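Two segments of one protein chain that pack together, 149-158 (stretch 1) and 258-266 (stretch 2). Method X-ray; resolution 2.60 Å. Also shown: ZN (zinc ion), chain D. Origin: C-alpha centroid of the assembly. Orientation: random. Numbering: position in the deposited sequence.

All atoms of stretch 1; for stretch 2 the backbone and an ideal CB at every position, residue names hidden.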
ATOM      1  N   LEU A 149     -10.037  -1.133   1.212  1.00 70.66           N
ATOM      2  CA  LEU A 149      -8.912  -1.230   2.133  1.00 70.40           C
ATOM      3  C   LEU A 149      -8.003  -0.019   2.006  1.00 73.21           C
ATOM      4  O   LEU A 149      -7.654   0.610   3.002  1.00 69.99           O
ATOM      5  CB  LEU A 149      -8.107  -2.500   1.886  1.00 70.04           C
ATOM      6  CG  LEU A 149      -8.855  -3.766   2.283  1.00 74.24           C
ATOM      7  CD1 LEU A 149      -7.962  -4.986   2.159  1.00 69.78           C
ATOM      8  CD2 LEU A 149      -9.374  -3.607   3.699  1.00 72.72           C
ATOM      9  N   HIS A 150      -7.640   0.310   0.771  1.00 68.20           N
ATOM     10  CA  HIS A 150      -6.731   1.413   0.530  1.00 68.94           C
ATOM     11  C   HIS A 150      -7.278   2.731   1.047  1.00 76.73           C
ATOM     12  O   HIS A 150      -6.584   3.465   1.748  1.00 82.35           O
ATOM     13  CB  HIS A 150      -6.422   1.536  -0.953  1.00 69.78           C
ATOM     14  CG  HIS A 150      -5.293   2.470  -1.244  1.00 74.33           C
ATOM     15  ND1 HIS A 150      -4.935   2.834  -2.523  1.00 76.10           N
ATOM     16  CD2 HIS A 150      -4.435   3.106  -0.412  1.00 68.68           C
ATOM     17  CE1 HIS A 150      -3.907   3.664  -2.468  1.00 64.74           C
ATOM     18  NE2 HIS A 150      -3.585   3.844  -1.200  1.00 73.19           N
ATOM     19  N   ARG A 151      -8.528   3.029   0.716  1.00 76.60           N
ATOM     20  CA  ARG A 151      -9.108   4.323   1.076  1.00 79.81           C
ATOM     21  C   ARG A 151      -9.517   4.434   2.546  1.00 82.23           C
ATOM     22  O   ARG A 151      -9.309   5.476   3.180  1.00 80.11           O
ATOM     23  CB  ARG A 151     -10.320   4.616   0.193  1.00 84.15           C
ATOM     24  CG  ARG A 151     -11.066   5.876   0.578  1.00 83.93           C
ATOM     25  CD  ARG A 151     -12.145   6.181  -0.416  1.00 83.26           C
ATOM     26  NE  ARG A 151     -13.077   7.184   0.080  1.00 85.69           N
ATOM     27  CZ  ARG A 151     -14.158   7.570  -0.584  1.00 81.84           C
ATOM     28  NH1 ARG A 151     -14.440   7.025  -1.763  1.00 77.95           N
ATOM     29  NH2 ARG A 151     -14.958   8.488  -0.064  1.00 87.13           N
ATOM     30  N   PHE A 152     -10.098   3.366   3.086  1.00 72.64           N
ATOM     31  CA  PHE A 152     -10.715   3.453   4.399  1.00 74.85           C
ATOM     32  C   PHE A 152      -9.900   2.798   5.523  1.00 79.42           C
ATOM     33  O   PHE A 152      -9.976   3.237   6.671  1.00 85.75           O
ATOM     34  CB  PHE A 152     -12.131   2.863   4.348  1.00 73.15           C
ATOM     35  CG  PHE A 152     -13.080   3.636   3.463  1.00 77.97           C
ATOM     36  CD1 PHE A 152     -13.531   4.895   3.836  1.00 76.87           C
ATOM     37  CD2 PHE A 152     -13.535   3.100   2.268  1.00 83.34           C
ATOM     38  CE1 PHE A 152     -14.405   5.614   3.025  1.00 78.87           C
ATOM     39  CE2 PHE A 152     -14.409   3.816   1.452  1.00 78.76           C
ATOM     40  CZ  PHE A 152     -14.842   5.078   1.835  1.00 74.82           C
ATOM     41  N   LEU A 153      -9.118   1.765   5.224  1.00 73.79           N
ATOM     42  CA  LEU A 153      -8.270   1.199   6.278  1.00 75.65           C
ATOM     43  C   LEU A 153      -6.851   1.773   6.217  1.00 75.76           C
ATOM     44  O   LEU A 153      -6.373   2.377   7.173  1.00 72.28           O
ATOM     45  CB  LEU A 153      -8.223  -0.323   6.194  1.00 81.53           C
ATOM     46  CG  LEU A 153      -7.487  -0.934   7.395  1.00 77.79           C
ATOM     47  CD1 LEU A 153      -8.438  -1.019   8.574  1.00 77.18           C
ATOM     48  CD2 LEU A 153      -6.906  -2.312   7.082  1.00 65.85           C
ATOM     49  N   PHE A 154      -6.198   1.608   5.074  1.00 72.36           N
ATOM     50  CA  PHE A 154      -4.855   2.131   4.870  1.00 72.24           C
ATOM     51  C   PHE A 154      -4.744   3.650   5.085  1.00 75.73           C
ATOM     52  O   PHE A 154      -3.777   4.133   5.670  1.00 80.72           O
ATOM     53  CB  PHE A 154      -4.370   1.777   3.468  1.00 67.85           C
ATOM     54  CG  PHE A 154      -4.070   0.326   3.286  1.00 69.11           C
ATOM     55  CD1 PHE A 154      -4.239  -0.564   4.335  1.00 61.64           C
ATOM     56  CD2 PHE A 154      -3.619  -0.156   2.063  1.00 60.75           C
ATOM     57  CE1 PHE A 154      -3.959  -1.910   4.170  1.00 63.82           C
ATOM     58  CE2 PHE A 154      -3.337  -1.506   1.897  1.00 55.07           C
ATOM     59  CZ  PHE A 154      -3.506  -2.379   2.947  1.00 55.84           C
ATOM     60  N   HIS A 155      -5.716   4.407   4.606  1.00 72.00           N
ATOM     61  CA  HIS A 155      -5.680   5.848   4.808  1.00 72.33           C
ATOM     62  C   HIS A 155      -6.721   6.322   5.821  1.00 78.60           C
ATOM     63  O   HIS A 155      -7.369   7.339   5.611  1.00 85.11           O
ATOM     64  CB  HIS A 155      -5.858   6.580   3.479  1.00 59.66           C
ATOM     65  CG  HIS A 155      -4.648   6.520   2.602  1.00 73.05           C
ATOM     66  ND1 HIS A 155      -3.619   7.430   2.693  1.00 74.09           N
ATOM     67  CD2 HIS A 155      -4.296   5.648   1.627  1.00 80.77           C
ATOM     68  CE1 HIS A 155      -2.687   7.128   1.804  1.00 79.77           C
ATOM     69  NE2 HIS A 155      -3.075   6.051   1.145  1.00 75.76           N
ATOM     70  N   PHE A 156      -6.872   5.567   6.907  1.00 78.96           N
ATOM     71  CA  PHE A 156      -7.599   6.005   8.097  1.00 87.80           C
ATOM     72  C   PHE A 156      -7.243   7.450   8.463  1.00 92.16           C
ATOM     73  O   PHE A 156      -8.127   8.280   8.692  1.00 95.90           O
ATOM     74  CB  PHE A 156      -7.279   5.073   9.265  1.00 89.90           C
ATOM     75  CG  PHE A 156      -8.420   4.859  10.214  1.00 91.76           C
ATOM     76  CD1 PHE A 156      -9.446   3.992   9.890  1.00 94.79           C
ATOM     77  CD2 PHE A 156      -8.451   5.498  11.444  1.00 90.12           C
ATOM     78  CE1 PHE A 156     -10.493   3.780  10.767  1.00 96.51           C
ATOM     79  CE2 PHE A 156      -9.495   5.287  12.321  1.00 87.61           C
ATOM     80  CZ  PHE A 156     -10.518   4.428  11.982  1.00 89.31           C
ATOM     81  N   ASP A 157      -5.940   7.728   8.508  1.00 89.45           N
ATOM     82  CA  ASP A 157      -5.381   9.081   8.670  1.00 89.66           C
ATOM     83  C   ASP A 157      -6.054   9.943   9.740  1.00 89.32           C
ATOM     84  O   ASP A 157      -5.937   9.648  10.927  1.00 94.54           O
ATOM     85  CB  ASP A 157      -5.410   9.815   7.327  1.00 87.92           C
ATOM     86  CG  ASP A 157      -4.639   9.071   6.236  1.00 88.32           C
ATOM     87  OD1 ASP A 157      -3.978   8.049   6.536  1.00 77.66           O
ATOM     88  OD2 ASP A 157      -4.683   9.521   5.075  1.00 95.47           O
ATOM     89  N   ASP A 158      -6.735  11.008   9.310  1.00 95.07           N
ATOM     90  CA  ASP A 158      -7.401  11.961  10.211  1.00100.06           C
ATOM     91  C   ASP A 158      -8.225  11.269  11.303  1.00 96.68           C
ATOM     92  O   ASP A 158      -8.233  11.707  12.450  1.00102.63           O
ATOM     93  CB  ASP A 158      -8.304  12.905   9.404  1.00107.50           C
ATOM     94  CG  ASP A 158      -8.686  14.169  10.170  1.00119.49           C
ATOM     95  OD1 ASP A 158      -8.363  14.278  11.373  1.00122.96           O
ATOM     96  OD2 ASP A 158      -9.328  15.055   9.562  1.00122.77           O
ATOM     97  N   UNK A 258      -1.254  13.948  -4.222  1.00 86.35           N
ATOM     98  CA  UNK A 258      -2.481  13.903  -3.433  1.00 91.66           C
ATOM     99  C   UNK A 258      -2.822  12.476  -2.999  1.00 94.62           C
ATOM    100  O   UNK A 258      -3.118  11.626  -3.841  1.00102.29           O
ATOM    101  CB  UNK A 258      -3.642  14.497  -4.233  1.00 91.66           C
ATOM    102  N   UNK A 259      -2.783  12.219  -1.691  1.00 83.80           N
ATOM    103  CA  UNK A 259      -3.141  10.907  -1.154  1.00 82.01           C
ATOM    104  C   UNK A 259      -4.542  10.914  -0.539  1.00 88.10           C
ATOM    105  O   UNK A 259      -4.892  10.026   0.243  1.00 86.73           O
ATOM    106  CB  UNK A 259      -2.114  10.468  -0.108  1.00 82.01           C
ATOM    107  N   UNK A 260      -5.339  11.922  -0.889  1.00 88.69           N
ATOM    108  CA  UNK A 260      -6.763  11.917  -0.563  1.00 88.13           C
ATOM    109  C   UNK A 260      -7.554  11.413  -1.770  1.00 88.77           C
ATOM    110  O   UNK A 260      -8.779  11.272  -1.714  1.00 81.95           O
ATOM    111  CB  UNK A 260      -7.235  13.312  -0.149  1.00 88.13           C
ATOM    112  N   UNK A 261      -6.829  11.141  -2.855  1.00 89.17           N
ATOM    113  CA  UNK A 261      -7.408  10.631  -4.091  1.00 88.63           C
ATOM    114  C   UNK A 261      -6.552   9.505  -4.676  1.00 95.13           C
ATOM    115  O   UNK A 261      -5.473   9.205  -4.159  1.00 92.40           O
ATOM    116  CB  UNK A 261      -7.562  11.762  -5.110  1.00 88.63           C
ATOM    117  N   UNK A 262      -7.038   8.889  -5.755  1.00 95.10           N
ATOM    118  CA  UNK A 262      -6.282   7.888  -6.491  1.00 84.88           C
ATOM    119  C   UNK A 262      -6.080   6.581  -5.741  1.00 87.62           C
ATOM    120  O   UNK A 262      -4.983   6.005  -5.760  1.00 84.75           O
ATOM    121  CB  UNK A 262      -4.916   8.463  -6.870  1.00 84.88           C
ATOM    122  N   UNK A 263      -7.139   6.102  -5.094  1.00 82.72           N
ATOM    123  CA  UNK A 263      -7.049   4.895  -4.275  1.00 74.36           C
ATOM    124  C   UNK A 263      -7.009   3.606  -5.096  1.00 77.18           C
ATOM    125  O   UNK A 263      -6.524   2.581  -4.613  1.00 85.95           O
ATOM    126  CB  UNK A 263      -8.234   4.843  -3.309  1.00 74.36           C
ATOM    127  N   UNK A 264      -7.502   3.648  -6.332  1.00 76.52           N
ATOM    128  CA  UNK A 264      -7.410   2.481  -7.190  1.00 71.57           C
ATOM    129  C   UNK A 264      -6.008   2.346  -7.755  1.00 71.70           C
ATOM    130  O   UNK A 264      -5.443   3.341  -8.205  1.00 80.14           O
ATOM    131  CB  UNK A 264      -8.436   2.562  -8.322  1.00 71.57           C
ATOM    132  N   UNK A 265      -5.428   1.144  -7.733  1.00 58.58           N
ATOM    133  CA  UNK A 265      -4.064   1.007  -8.234  1.00 65.72           C
ATOM    134  C   UNK A 265      -3.985  -0.038  -9.353  1.00 70.64           C
ATOM    135  O   UNK A 265      -3.083   0.028 -10.197  1.00 79.10           O
ATOM    136  CB  UNK A 265      -3.119   0.629  -7.092  1.00 65.72           C
ATOM    137  N   UNK A 266      -4.928  -0.973  -9.414  1.00 64.71           N
ATOM    138  CA  UNK A 266      -5.030  -1.775 -10.644  1.00 72.04           C
ATOM    139  C   UNK A 266      -5.865  -1.049 -11.683  1.00 66.42           C
ATOM    140  O   UNK A 266      -5.840  -1.409 -12.861  1.00 79.97           O
ATOM    141  CB  UNK A 266      -5.637  -3.148 -10.350  1.00 72.04           C
TER
HETATM  142 ZN    ZN D 402      -1.903   5.125  -0.264  1.00 84.51          ZN

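Stretch 1 offers stretch 2 the side of a helix and the loop that follows it. H150 and H155 bind the zinc ion through NE2, at 2.3 Å and 2.0 Å from ZN, so the ND1 nitrogen of each ring is left free to serve as a second-shell donor.

At position 258 the ideal CB has nothing of stretch 1 within 5.5 Å, and many side chains would be tolerated. The residue is N258. Its OD1 accepts a hydrogen bond from the backbone N of position 260 (2.7 Å), fastening the turn locally.

Position 259 is more constrained. Its CA-to-CB bond points toward stretch 1, and the ideal CB lies 3.9 Å from CE1 of H155. Beyond it are the H155 ring and the carboxylate of D157, which receives a weak hydrogen bond from H155 ND1 to D157 OD2 (3.3 Å). A flat aromatic side chain could lie alongside this pair, and a polar or aliphatic one could also fit. The residue is Y259, with chi1 in the p well. Its ring meets that of H155 rim to rim, with centroids 5.8 Å apart. Both neighbours sit at the ring edge: CD2 of Y259 is 3.7 Å from ND1 of H155, and CE2 of Y259 is 3.5 Å from OD2 of D157. The ring hydrogens, carrying slight positive charge, therefore face the carboxylate. The backbone O of Y259 also lies over one face of the H155 ring.

At positions 260 and 261 CA-to-CB points away from stretch 1, which sets little restriction on either. They are Q260 and L261, and neither makes a notable contact.

Position 262 has a phi of 69° and psi of 43°, a conformation that favours glycine, although asparagine can also adopt it. The residue is G262, whose backbone O comes within 4.2 Å of CE1 of H150.

Position 263 lies at the closest CA approach of the two stretches, 5.8 Å from CA of R151. Its CB points toward stretch 1, 3.9 Å from ND1 of H150 and 4.1 Å from CB of R151. The aliphatic part of R151 and the two histidine rings offer an apolar and aromatic setting, suited to a large hydrophobic side chain, leucine or methionine as well as an aromatic. The residue is F263, which has more of its surface covered by stretch 1 than any other residue of stretch 2. CB of R151 sits 3.7 Å from the centroid of its ring, over the face, while the ring edge is directed to the face of H150 and, with an offset, to that of H155. Its backbone serves too: ND1 of H150 donates a 2.6 Å hydrogen bond to O of F263, helping to orient the zinc ligand.

At position 264 CA-to-CB points away, leaving stretch 1 no say, and phi -78° with psi 134° does not demand glycine; it is G264. At position 265 CA-to-CB points toward stretch 1, and the ideal CB lies 5.4 Å from ND1 of H150, with room for a modest apolar group. The residue is V265, whose CG1 lies 3.9 Å from ND1 of H150, a small contact. Position 266 is out of reach, so many side chains would do, and T266 bonds elsewhere in the structure.

Stretch 2 258-266: NYQLGFGVT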
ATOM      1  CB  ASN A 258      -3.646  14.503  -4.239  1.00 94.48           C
ATOM      2  CG  ASN A 258      -4.843  14.872  -3.370  1.00 90.53           C
ATOM      3  OD1 ASN A 258      -5.217  14.139  -2.455  1.00 89.51           O
ATOM      4  ND2 ASN A 258      -5.444  16.025  -3.656  1.00 91.74           N
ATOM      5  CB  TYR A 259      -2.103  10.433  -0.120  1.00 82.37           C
ATOM      6  CG  TYR A 259      -1.950  11.295   1.125  1.00 74.53           C
ATOM      7  CD1 TYR A 259      -1.134  12.420   1.124  1.00 76.49           C
ATOM      8  CD2 TYR A 259      -2.589  10.956   2.311  1.00 81.70           C
ATOM      9  CE1 TYR A 259      -0.987  13.201   2.257  1.00 76.11           C
ATOM     10  CE2 TYR A 259      -2.440  11.722   3.455  1.00 78.88           C
ATOM     11  CZ  TYR A 259      -1.641  12.844   3.420  1.00 79.34           C
ATOM     12  OH  TYR A 259      -1.501  13.609   4.556  1.00 84.98           O
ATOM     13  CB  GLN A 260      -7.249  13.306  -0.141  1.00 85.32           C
ATOM     14  CG  GLN A 260      -6.902  13.675   1.284  1.00 93.50           C
ATOM     15  CD  GLN A 260      -5.455  14.090   1.451  1.00103.27           C
ATOM     16  OE1 GLN A 260      -4.928  14.907   0.692  1.00107.47           O
ATOM     17  NE2 GLN A 260      -4.795  13.504   2.437  1.00100.61           N
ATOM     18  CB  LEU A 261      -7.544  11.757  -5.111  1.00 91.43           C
ATOM     19  CG  LEU A 261      -8.343  12.987  -4.695  1.00 94.13           C
ATOM     20  CD1 LEU A 261      -8.148  14.075  -5.722  1.00 92.06           C
ATOM     21  CD2 LEU A 261      -9.820  12.654  -4.535  1.00 98.00           C
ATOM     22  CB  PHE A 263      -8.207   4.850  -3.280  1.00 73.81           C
ATOM     23  CG  PHE A 263      -8.254   6.041  -2.373  1.00 81.15           C
ATOM     24  CD1 PHE A 263      -7.266   6.238  -1.417  1.00 86.38           C
ATOM     25  CD2 PHE A 263      -9.275   6.968  -2.474  1.00 85.22           C
ATOM     26  CE1 PHE A 263      -7.298   7.342  -0.576  1.00 83.22           C
ATOM     27  CE2 PHE A 263      -9.313   8.074  -1.635  1.00 87.64           C
ATOM     28  CZ  PHE A 263      -8.320   8.261  -0.685  1.00 80.50           C
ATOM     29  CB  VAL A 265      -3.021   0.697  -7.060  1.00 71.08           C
ATOM     30  CG1 VAL A 265      -3.651   0.883  -5.688  1.00 59.07           C
ATOM     31  CG2 VAL A 265      -2.394  -0.672  -7.177  1.00 67.77           C
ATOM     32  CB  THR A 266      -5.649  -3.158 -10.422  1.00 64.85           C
ATOM     33  OG1 THR A 266      -6.943  -3.011  -9.831  1.00 71.79           O
ATOM     34  CG2 THR A 266      -4.757  -3.995  -9.529  1.00 53.50           C
TER
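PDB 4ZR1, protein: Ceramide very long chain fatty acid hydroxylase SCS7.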